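Local structure of sortase B (Listeria monocytogenes serovar 1/2a, 5JCV) at residues T98-S103 and N107-I112; V15-I20 and D26-Q31; L88-L93 and S146-N151; K141-S146 and V152-K157. The protein anchors surface proteins to the cell wall as a transpeptidase, cleaving a C-terminal sorting signal and passing the substrate on through a thioester-linked covalent intermediate. One frame throughout, in Å; residues are numbered along the deposited sequence. Where two conformers were deposited one is given.

Contact 1: residues T98-S103 and N107-I112; sequences TFSYES and NYEVEI
F99 and V110 face each other as a hydrogen-bonded pair in an antiparallel beta hairpin of the sortase domain, a compact example of a strand pair with one packed, largely apolar face and one more polar face. The F99 and V110 backbones exchange two bonds, V110 N giving to F99 O at 2.7 Å and F99 N to V110 O at 3.0 Å. Y101 and Y108 repeat the scheme two residues on. The face bearing F99, Y101, Y108 and V110 is the packed one. V110 CB sits over a face of the F99 ring, 3.8 Å from its centroid in a CH-pi contact, and its methyls spread along the same face, CG1 near CZ and CE2, CG2 near CE1. With CG between its own N and carbonyl carbon (chi1 63°), the F99 ring folds over toward the partner strand, where I112 CD1 meets its edge. Y101 and Y108 run side by side, CD2 to CD2 at 3.9 Å. Strand 160-165 closes this side, L163 touching F99 and I161 touching Y101 and V110. At the outer end, Y108 OH and S103 OG both bond E62.

The other face, with T98, S100, E102, N107 and E109, is looser. E109 bends at chi2 back over S100, its OE2 3.6 Å from S100 CB. One water bridges the strands there, donating to E109 OE2 at 2.7 Å and lying 2.8 Å from T98 OG1.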
# COMPACT_ATOMS: atom_id res chain seq x y z
N THR A 98 -17.62 7.90 -14.49
CA THR A 98 -16.42 7.28 -13.90
C THR A 98 -16.28 7.55 -12.42
O THR A 98 -16.76 8.56 -11.88
CB THR A 98 -15.07 7.83 -14.53
OG1 THR A 98 -14.82 9.15 -14.04
CG2 THR A 98 -15.13 7.88 -16.06
N PHE A 99 -15.53 6.68 -11.75
CA PHE A 99 -15.10 6.95 -10.39
C PHE A 99 -13.62 6.61 -10.23
O PHE A 99 -13.01 6.05 -11.15
CB PHE A 99 -15.98 6.21 -9.37
CG PHE A 99 -15.91 4.72 -9.46
CD1 PHE A 99 -15.02 4.00 -8.68
CD2 PHE A 99 -16.76 4.02 -10.30
CE1 PHE A 99 -14.95 2.63 -8.78
CE2 PHE A 99 -16.71 2.64 -10.39
CZ PHE A 99 -15.81 1.94 -9.63
N SER A 100 -13.05 6.95 -9.07
CA SER A 100 -11.65 6.63 -8.80
C SER A 100 -11.45 5.63 -7.71
O SER A 100 -12.02 5.73 -6.63
CB SER A 100 -10.79 7.89 -8.54
OG SER A 100 -11.45 8.85 -7.77
N TYR A 101 -10.60 4.67 -8.04
CA TYR A 101 -10.30 3.56 -7.20
C TYR A 101 -8.80 3.57 -7.01
O TYR A 101 -8.06 3.51 -7.99
CB TYR A 101 -10.73 2.25 -7.91
CG TYR A 101 -10.13 1.00 -7.31
CD1 TYR A 101 -10.39 0.66 -5.97
CD2 TYR A 101 -9.28 0.16 -8.06
CE1 TYR A 101 -9.83 -0.48 -5.41
CE2 TYR A 101 -8.71 -0.99 -7.50
CZ TYR A 101 -8.99 -1.31 -6.16
OH TYR A 101 -8.44 -2.40 -5.54
N GLU A 102 -8.34 3.70 -5.77
CA GLU A 102 -6.93 3.48 -5.45
C GLU A 102 -6.75 2.05 -4.93
O GLU A 102 -7.58 1.54 -4.18
CB GLU A 102 -6.42 4.46 -4.38
CG GLU A 102 -5.78 5.73 -4.92
CD GLU A 102 -6.74 6.90 -5.01
OE1 GLU A 102 -6.74 7.69 -4.04
OE2 GLU A 102 -7.48 7.04 -6.03
N SER A 103 -5.68 1.41 -5.38
CA SER A 103 -5.22 0.16 -4.78
C SER A 103 -4.05 0.50 -3.80
O SER A 103 -3.84 1.67 -3.41
CB SER A 103 -4.74 -0.80 -5.86
OG SER A 103 -3.71 -0.14 -6.59
N ASN A 107 -3.66 4.71 -8.44
CA ASN A 107 -5.06 5.07 -8.75
C ASN A 107 -5.54 4.66 -10.17
O ASN A 107 -4.75 4.58 -11.08
CB ASN A 107 -5.21 6.55 -8.58
CG ASN A 107 -4.31 7.31 -9.52
OD1 ASN A 107 -3.16 6.90 -9.73
ND2 ASN A 107 -4.80 8.42 -10.10
N TYR A 108 -6.84 4.37 -10.33
CA TYR A 108 -7.47 4.12 -11.66
C TYR A 108 -8.72 5.01 -11.75
O TYR A 108 -9.35 5.27 -10.74
CB TYR A 108 -7.89 2.65 -11.84
CG TYR A 108 -6.78 1.65 -11.59
CD1 TYR A 108 -6.14 1.00 -12.66
CD2 TYR A 108 -6.34 1.37 -10.28
CE1 TYR A 108 -5.12 0.10 -12.43
CE2 TYR A 108 -5.32 0.48 -10.05
CZ TYR A 108 -4.70 -0.15 -11.13
OH TYR A 108 -3.68 -1.02 -10.89
N GLU A 109 -9.07 5.43 -12.96
CA GLU A 109 -10.35 6.08 -13.23
C GLU A 109 -11.29 5.12 -13.96
O GLU A 109 -11.22 4.94 -15.18
CB GLU A 109 -10.21 7.36 -14.02
CG GLU A 109 -11.04 8.51 -13.44
CD GLU A 109 -10.38 9.11 -12.20
OE1 GLU A 109 -9.20 8.75 -11.93
OE2 GLU A 109 -11.01 9.93 -11.51
N VAL A 110 -12.19 4.53 -13.19
CA VAL A 110 -12.97 3.41 -13.65
C VAL A 110 -14.14 3.93 -14.47
O VAL A 110 -14.84 4.84 -14.04
CB VAL A 110 -13.52 2.63 -12.45
CG1 VAL A 110 -14.28 1.41 -12.95
CG2 VAL A 110 -12.38 2.18 -11.52
N GLU A 111 -14.35 3.30 -15.61
CA GLU A 111 -15.37 3.66 -16.56
C GLU A 111 -16.58 2.71 -16.44
O GLU A 111 -16.53 1.54 -16.89
CB GLU A 111 -14.78 3.59 -17.98
CG GLU A 111 -15.30 4.64 -18.92
CD GLU A 111 -14.78 4.54 -20.35
OE1 GLU A 111 -13.69 3.94 -20.62
OE2 GLU A 111 -15.48 5.11 -21.23
N ILE A 112 -17.66 3.22 -15.87
CA ILE A 112 -18.85 2.41 -15.63
C ILE A 112 -19.52 1.95 -16.93
O ILE A 112 -19.77 2.75 -17.83
CB ILE A 112 -19.86 3.20 -14.79
CG1 ILE A 112 -19.32 3.41 -13.37
CG2 ILE A 112 -21.20 2.47 -14.72
CD1 ILE A 112 -19.94 4.61 -12.66
O HOH W 1 -13.69 9.73 -11.52

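Contact 2: residues V15-I20 and D26-Q31; sequences VGWLTI and DYPILQ
The indole of W17 lies across the partner strand, with one face on the Y27-P28 peptide and its NE1 edge turned to D26. Y27 O stands 3.2 Å above the indole plane, offset toward the rim; farther along the same face P28 packs its ring, CD lying 3.9 Å from the centroid of the W17 six-membered ring in a CH-pi contact. The edge is polar: W17 NE1 donates to D26 OD1 at 2.7 Å, the acceptor almost in the indole plane. The carboxylate is turned nearly at right angles to the indole (85°) and meets NE1 almost head-on along its C-O bond. T19 OG1 gives D26 OD1 a second bond, 3.0 Å long and arriving from above the carboxylate plane, so two donors grip one oxygen and restrain the turn of the carboxylate. D26 reaches them because its CG is anti to the backbone N (chi1 -173°), which leans the carboxylate along the T19 side chain. The second subunit packs on this surface, its Q8 touching W17, T19 and D26 and its L7 touching P28.

On the other face of the sheet, with L18, Y27 and I29, L18 CB meets I29 CD1 at 4.0 Å. L18 and Y27 exchange paired backbone bonds, and Y27 OH bonds to the backbone of M80. Farther along, V15 N donates to I29 O and I29 N to G16 O, the latter from well above the carbonyl plane. V15 and G16 thus both face I29, which makes a classic beta bulge in the antiparallel hairpin of strands 14-19 and 26-30 within the sortase beta-barrel fold.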
# COMPACT_ATOMS: atom_id res chain seq x y z
N VAL A 15 -6.25 -1.16 2.27
CA VAL A 15 -5.67 -1.72 1.03
C VAL A 15 -5.96 -0.80 -0.17
O VAL A 15 -5.67 -1.14 -1.33
CB VAL A 15 -6.30 -3.13 0.86
CG1 VAL A 15 -6.55 -3.55 -0.58
CG2 VAL A 15 -5.44 -4.17 1.59
N GLY A 16 -6.52 0.38 0.10
CA GLY A 16 -6.96 1.25 -0.98
C GLY A 16 -7.89 2.37 -0.55
O GLY A 16 -8.10 2.60 0.65
N TRP A 17 -8.43 3.06 -1.54
CA TRP A 17 -9.33 4.21 -1.33
C TRP A 17 -10.34 4.24 -2.48
O TRP A 17 -10.02 3.84 -3.61
CB TRP A 17 -8.58 5.55 -1.26
CG TRP A 17 -9.43 6.56 -0.62
CD1 TRP A 17 -10.38 7.31 -1.21
CD2 TRP A 17 -9.46 6.89 0.77
NE1 TRP A 17 -10.99 8.11 -0.29
CE2 TRP A 17 -10.46 7.84 0.94
CE3 TRP A 17 -8.73 6.47 1.88
CZ2 TRP A 17 -10.75 8.40 2.18
CZ3 TRP A 17 -9.02 7.01 3.12
CH2 TRP A 17 -10.03 7.97 3.26
N LEU A 18 -11.56 4.71 -2.18
CA LEU A 18 -12.62 4.80 -3.19
C LEU A 18 -13.29 6.17 -3.12
O LEU A 18 -13.63 6.67 -2.03
CB LEU A 18 -13.66 3.69 -2.91
CG LEU A 18 -14.84 3.63 -3.90
CD1 LEU A 18 -14.39 3.30 -5.32
CD2 LEU A 18 -15.87 2.60 -3.49
N THR A 19 -13.53 6.79 -4.25
CA THR A 19 -14.20 8.09 -4.22
C THR A 19 -15.14 8.17 -5.40
O THR A 19 -14.75 7.87 -6.54
CB THR A 19 -13.19 9.29 -4.32
OG1 THR A 19 -12.42 9.36 -3.12
CG2 THR A 19 -13.94 10.61 -4.45
N ILE A 20 -16.38 8.56 -5.12
CA ILE A 20 -17.28 8.90 -6.20
C ILE A 20 -17.80 10.32 -5.91
O ILE A 20 -18.38 10.59 -4.86
CB ILE A 20 -18.46 7.91 -6.32
CG1 ILE A 20 -17.96 6.48 -6.45
CG2 ILE A 20 -19.35 8.30 -7.51
CD1 ILE A 20 -19.11 5.49 -6.47
N ASP A 26 -16.42 8.15 -0.18
CA ASP A 26 -15.08 8.72 -0.17
C ASP A 26 -14.45 8.05 1.03
O ASP A 26 -14.45 8.60 2.12
CB ASP A 26 -15.16 10.23 0.01
CG ASP A 26 -13.77 10.92 -0.14
OD1 ASP A 26 -12.71 10.24 -0.31
OD2 ASP A 26 -13.76 12.16 -0.11
N TYR A 27 -14.03 6.80 0.86
CA TYR A 27 -13.76 5.96 1.99
C TYR A 27 -12.50 5.13 1.77
O TYR A 27 -12.12 4.84 0.61
CB TYR A 27 -14.93 5.00 2.23
CG TYR A 27 -16.25 5.60 2.71
CD1 TYR A 27 -16.34 6.27 3.92
CD2 TYR A 27 -17.44 5.40 1.99
CE1 TYR A 27 -17.55 6.78 4.38
CE2 TYR A 27 -18.65 5.90 2.44
CZ TYR A 27 -18.71 6.59 3.64
OH TYR A 27 -19.91 7.11 4.09
N PRO A 28 -11.85 4.73 2.88
CA PRO A 28 -10.81 3.75 2.82
C PRO A 28 -11.41 2.40 2.49
O PRO A 28 -12.57 2.11 2.86
CB PRO A 28 -10.24 3.77 4.23
CG PRO A 28 -11.42 4.13 5.08
CD PRO A 28 -12.06 5.21 4.25
N ILE A 29 -10.67 1.63 1.70
CA ILE A 29 -11.01 0.25 1.41
C ILE A 29 -10.22 -0.65 2.30
O ILE A 29 -8.97 -0.66 2.24
CB ILE A 29 -10.69 -0.13 -0.05
CG1 ILE A 29 -11.38 0.87 -0.99
CG2 ILE A 29 -11.11 -1.58 -0.31
CD1 ILE A 29 -11.34 0.50 -2.44
N LEU A 30 -10.92 -1.44 3.10
CA LEU A 30 -10.29 -2.38 4.00
C LEU A 30 -10.34 -3.78 3.43
O LEU A 30 -10.88 -3.97 2.37
CB LEU A 30 -10.89 -2.25 5.42
CG LEU A 30 -10.24 -0.97 6.00
CD1 LEU A 30 -11.07 0.30 5.76
CD2 LEU A 30 -9.85 -1.11 7.46
N GLN A 31 -9.65 -4.73 4.07
CA GLN A 31 -9.65 -6.12 3.64
C GLN A 31 -9.14 -7.08 4.72
O GLN A 31 -8.12 -6.82 5.36
CB GLN A 31 -8.82 -6.34 2.37
CG GLN A 31 -9.01 -7.74 1.76
CD GLN A 31 -8.18 -7.95 0.52
OE1 GLN A 31 -7.06 -7.49 0.47
NE2 GLN A 31 -8.71 -8.64 -0.49

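Contact 3: residues L88-L93 and S146-N151; sequences LDKDFL and SVYTSN
The backbones of L88-L93 and S146-N151 stay well separated where Y148 bridges them: the nearest CA atoms, those of L88 and V147, are 7.8 Å apart, and S146-N151 has no regular secondary structure. D89 takes the N-cap position of the short helix that follows, its OD1 accepting from D91 N at 3.0 Å, while L93 N reaches back to D89 O. In the loop, S146 OG donates to a lone pair of Y148 O, tying the backbone on either side of V147.

Side chains then bridge the gap, and nearly all of the contact is made by Y148. With CG anti to its carbonyl carbon (chi1 -48°), the ring projects toward the helix start, and its OH comes within 3.0 Å of L88 O, which lies near the ring plane. The hydroxyl hydrogen-bonds to Y87 O, one residue earlier. L93 CD2 presses obliquely against the CD2-CE2 side of the ring, 3.3 Å from Y148 CD2. By the CD1 side, the K90 chain runs counter to the tyrosine, bringing K90 CE within 4.0 Å of Y148 CD1. V147 CG2, from the loop itself, lies 3.6 Å above the centre of one ring face.

The contact is a surface one, joining helix 90-95 to the loop that follows helix 132-145. Strand 107-118 lies alongside both: I112 touches L93, A114 touches S146, and V115 is hydrogen-bonded to S146 OG and, through the backbone, to V147.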
# COMPACT_ATOMS: atom_id res chain seq x y z
N LEU A 88 -29.23 4.53 -10.58
CA LEU A 88 -30.50 4.17 -11.24
C LEU A 88 -31.20 5.39 -11.86
O LEU A 88 -32.12 5.23 -12.64
CB LEU A 88 -31.49 3.56 -10.24
CG LEU A 88 -31.10 2.24 -9.57
CD1 LEU A 88 -32.11 1.90 -8.48
CD2 LEU A 88 -31.00 1.14 -10.62
N ASP A 89 -30.78 6.58 -11.44
CA ASP A 89 -31.15 7.87 -12.03
C ASP A 89 -30.21 8.13 -13.21
O ASP A 89 -28.99 8.31 -13.03
CB ASP A 89 -30.98 8.93 -10.95
CG ASP A 89 -31.22 10.35 -11.44
OD1 ASP A 89 -31.42 10.54 -12.66
OD2 ASP A 89 -31.17 11.27 -10.56
N LYS A 90 -30.77 8.12 -14.42
CA LYS A 90 -29.97 8.26 -15.63
C LYS A 90 -29.19 9.55 -15.66
O LYS A 90 -28.05 9.56 -16.13
CB LYS A 90 -30.82 8.17 -16.90
CG LYS A 90 -29.94 8.09 -18.14
CD LYS A 90 -30.65 7.50 -19.36
CE LYS A 90 -29.70 6.68 -20.24
NZ LYS A 90 -30.45 5.78 -21.17
N ASP A 91 -29.78 10.62 -15.13
CA ASP A 91 -29.12 11.93 -15.10
C ASP A 91 -27.81 11.83 -14.34
O ASP A 91 -26.78 12.33 -14.81
CB ASP A 91 -30.00 12.98 -14.43
CG ASP A 91 -31.23 13.36 -15.26
OD1 ASP A 91 -31.33 12.97 -16.46
OD2 ASP A 91 -32.11 14.06 -14.69
N PHE A 92 -27.84 11.19 -13.17
CA PHE A 92 -26.62 11.02 -12.40
C PHE A 92 -25.53 10.24 -13.15
O PHE A 92 -24.34 10.58 -13.08
CB PHE A 92 -26.90 10.37 -11.06
CG PHE A 92 -25.72 10.42 -10.12
CD1 PHE A 92 -25.56 11.51 -9.25
CD2 PHE A 92 -24.75 9.41 -10.14
CE1 PHE A 92 -24.46 11.55 -8.39
CE2 PHE A 92 -23.66 9.47 -9.29
CZ PHE A 92 -23.52 10.53 -8.41
N LEU A 93 -25.93 9.19 -13.84
CA LEU A 93 -24.96 8.34 -14.52
C LEU A 93 -24.29 9.08 -15.67
O LEU A 93 -23.07 8.99 -15.84
CB LEU A 93 -25.64 7.08 -15.06
CG LEU A 93 -24.83 6.27 -16.08
CD1 LEU A 93 -23.64 5.60 -15.44
CD2 LEU A 93 -25.70 5.23 -16.76
N SER A 146 -27.81 -5.16 -17.17
CA SER A 146 -27.82 -3.71 -16.98
C SER A 146 -29.15 -3.05 -17.32
O SER A 146 -29.83 -3.45 -18.25
CB SER A 146 -26.71 -3.05 -17.82
OG SER A 146 -26.52 -1.69 -17.43
N VAL A 147 -29.51 -2.01 -16.57
CA VAL A 147 -30.74 -1.26 -16.85
C VAL A 147 -30.53 -0.28 -17.99
O VAL A 147 -31.49 0.36 -18.42
CB VAL A 147 -31.23 -0.47 -15.62
CG1 VAL A 147 -31.78 -1.43 -14.58
CG2 VAL A 147 -30.10 0.39 -15.02
N TYR A 148 -29.29 -0.12 -18.45
CA TYR A 148 -29.00 0.75 -19.58
C TYR A 148 -28.17 -0.04 -20.54
O TYR A 148 -27.49 -0.99 -20.13
CB TYR A 148 -28.16 1.97 -19.20
CG TYR A 148 -28.64 2.72 -18.00
CD1 TYR A 148 -29.88 3.38 -17.99
CD2 TYR A 148 -27.85 2.78 -16.85
CE1 TYR A 148 -30.32 4.07 -16.85
CE2 TYR A 148 -28.27 3.47 -15.72
CZ TYR A 148 -29.50 4.10 -15.72
OH TYR A 148 -29.86 4.77 -14.58
N THR A 149 -28.23 0.37 -21.81
CA THR A 149 -27.26 -0.07 -22.81
C THR A 149 -26.18 0.96 -22.76
O THR A 149 -26.46 2.14 -22.76
CB THR A 149 -27.83 -0.10 -24.23
OG1 THR A 149 -29.21 -0.46 -24.17
CG2 THR A 149 -27.07 -1.12 -25.09
N SER A 150 -24.94 0.50 -22.71
CA SER A 150 -23.81 1.37 -22.48
C SER A 150 -23.09 1.71 -23.79
O SER A 150 -22.86 0.83 -24.62
CB SER A 150 -22.83 0.65 -21.54
OG SER A 150 -21.76 1.49 -21.15
N ASN A 151 -22.72 2.97 -23.95
CA ASN A 151 -21.72 3.33 -24.97
C ASN A 151 -20.42 2.56 -24.78
O ASN A 151 -19.74 2.26 -25.74
CB ASN A 151 -21.41 4.84 -24.95
CG ASN A 151 -22.50 5.67 -25.61
OD1 ASN A 151 -23.30 5.17 -26.39
ND2 ASN A 151 -22.54 6.96 -25.28

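Contact 4: residues K141-S146 and V152-K157; sequences KVKQQS and VKVSGK
K143 carries this contact alone from its side, stretching from helix 132-145 to touch K153 and V154 in a chain that has neither helix nor strand. The polar part is a single hydrogen bond: K143 NZ donates to V154 O at 3.0 Å, using a lone pair of the carbonyl oxygen. The lysine chain stays mostly extended, deflected at chi2 (143°) and chi3 (149°), and so spans a gap in which the closest CA atoms, those of K143 and V154, are 9.6 Å apart.

Van der Waals contacts flank that bond. K143 CE lies only 3.4 Å from V154 CG1, tighter than usual for two carbons, as the two side chains run antiparallel alongside each other. K153 crosses the end of K143 at about a right angle, presenting its CE 3.2 Å from K143 NZ.

Charge is the third element. The ammonium groups of K143 and K153 come within 4.6 Å of each other, NZ to NZ, a proximity that would probably be unfavourable in isolation; the carbonyl of V154 offers the K143 charge a partner.

Farther along, S155 OG accepts from K157 N at 3.2 Å, making an ST turn. Strand 176-182 supports both sides, Q180 touching V142 and K182 touching V152 and V154, while K182 NZ bonds to K153 O. Strand 107-118 adds Y116 against V142 and E111 against V152, so the helix end and the following loop share two strands.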
# COMPACT_ATOMS: atom_id res chain seq x y z
N LYS A 141 -23.39 -11.62 -20.06
CA LYS A 141 -24.48 -11.77 -19.10
C LYS A 141 -24.74 -10.47 -18.34
O LYS A 141 -25.89 -10.04 -18.26
CB LYS A 141 -24.24 -12.94 -18.13
CG LYS A 141 -24.26 -14.31 -18.82
CD LYS A 141 -24.82 -15.43 -17.95
CE LYS A 141 -24.70 -16.79 -18.65
NZ LYS A 141 -25.32 -17.94 -17.89
N VAL A 142 -23.69 -9.84 -17.79
CA VAL A 142 -23.89 -8.67 -16.92
C VAL A 142 -24.30 -7.41 -17.69
O VAL A 142 -25.00 -6.55 -17.14
CB VAL A 142 -22.71 -8.33 -15.98
CG1 VAL A 142 -22.37 -9.49 -15.09
CG2 VAL A 142 -21.50 -7.84 -16.76
N LYS A 143 -23.89 -7.31 -18.95
CA LYS A 143 -24.34 -6.22 -19.84
C LYS A 143 -25.82 -6.35 -20.09
O LYS A 143 -26.55 -5.36 -20.09
CB LYS A 143 -23.60 -6.24 -21.19
CG LYS A 143 -22.40 -5.31 -21.31
CD LYS A 143 -21.29 -5.96 -22.12
CE LYS A 143 -20.44 -4.96 -22.90
NZ LYS A 143 -19.41 -5.71 -23.68
N GLN A 144 -26.27 -7.59 -20.28
CA GLN A 144 -27.69 -7.85 -20.44
C GLN A 144 -28.48 -7.55 -19.17
O GLN A 144 -29.58 -7.04 -19.25
CB GLN A 144 -27.93 -9.28 -20.89
CG GLN A 144 -29.16 -9.40 -21.77
CD GLN A 144 -29.10 -10.62 -22.66
OE1 GLN A 144 -28.60 -11.67 -22.25
NE2 GLN A 144 -29.62 -10.49 -23.88
N GLN A 145 -27.90 -7.84 -18.01
CA GLN A 145 -28.53 -7.48 -16.73
C GLN A 145 -28.64 -5.95 -16.49
O GLN A 145 -29.47 -5.48 -15.71
CB GLN A 145 -27.75 -8.14 -15.60
CG GLN A 145 -28.59 -8.60 -14.43
CD GLN A 145 -27.83 -9.53 -13.49
OE1 GLN A 145 -26.75 -10.06 -13.82
NE2 GLN A 145 -28.38 -9.72 -12.29
N SER A 146 -27.81 -5.16 -17.17
CA SER A 146 -27.82 -3.71 -16.98
C SER A 146 -29.15 -3.05 -17.32
O SER A 146 -29.83 -3.45 -18.25
CB SER A 146 -26.71 -3.05 -17.82
OG SER A 146 -26.52 -1.69 -17.43
N VAL A 152 -20.06 2.27 -23.53
CA VAL A 152 -18.76 1.72 -23.22
C VAL A 152 -18.76 0.28 -23.64
O VAL A 152 -19.53 -0.54 -23.11
CB VAL A 152 -18.41 1.77 -21.71
CG1 VAL A 152 -17.07 1.08 -21.44
CG2 VAL A 152 -18.39 3.20 -21.18
N LYS A 153 -17.89 -0.05 -24.58
CA LYS A 153 -17.70 -1.44 -24.89
C LYS A 153 -16.50 -1.93 -24.10
O LYS A 153 -15.61 -1.15 -23.76
CB LYS A 153 -17.56 -1.70 -26.41
CG LYS A 153 -18.08 -3.08 -26.85
CD LYS A 153 -19.46 -3.41 -26.27
CE LYS A 153 -20.00 -4.78 -26.70
NZ LYS A 153 -20.79 -4.68 -27.95
N VAL A 154 -16.51 -3.23 -23.85
CA VAL A 154 -15.57 -3.89 -22.97
C VAL A 154 -15.47 -5.32 -23.49
O VAL A 154 -16.46 -5.91 -23.92
CB VAL A 154 -16.04 -3.82 -21.48
CG1 VAL A 154 -17.50 -4.20 -21.36
CG2 VAL A 154 -15.18 -4.65 -20.53
N SER A 155 -14.25 -5.86 -23.47
CA SER A 155 -13.98 -7.18 -24.02
C SER A 155 -13.35 -8.04 -22.95
O SER A 155 -12.85 -7.56 -21.94
CB SER A 155 -13.03 -7.09 -25.24
OG SER A 155 -11.64 -6.96 -24.88
N GLY A 156 -13.33 -9.33 -23.24
CA GLY A 156 -12.74 -10.33 -22.37
C GLY A 156 -11.29 -10.09 -22.06
O GLY A 156 -10.74 -10.75 -21.18
N LYS A 157 -10.68 -9.18 -22.82
CA LYS A 157 -9.30 -8.77 -22.60
C LYS A 157 -9.22 -7.69 -21.52
O LYS A 157 -8.19 -7.55 -20.86
CB LYS A 157 -8.69 -8.27 -23.92
CG LYS A 157 -8.72 -9.29 -25.06
CD LYS A 157 -7.84 -8.84 -26.21
CE LYS A 157 -8.45 -9.15 -27.58
NZ LYS A 157 -7.72 -8.40 -28.65

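Overall arrangement
Contacts 1 and 2 are two hairpins joined edge to edge in one sheet, their centres about 11 Å apart. Strands 98-102 and 14-19 are neighbours, with probable hydrogen bonds E102 N to W17 O (2.7 Å) and S100 O to T19 N (3.0 Å); Y101 also packs on I29, and F99 on L18. Contacts 3 and 4 share S146 and lie about 13 Å apart, centre to centre, on the same side of the chain's centre. Both meet contact 1 near the middle of strand 107-118: I112 touches L93, and V152 lies against E111 and I112. Contacts 2 and 4, by contrast, are about 24 Å apart between centres, across the chain's centre.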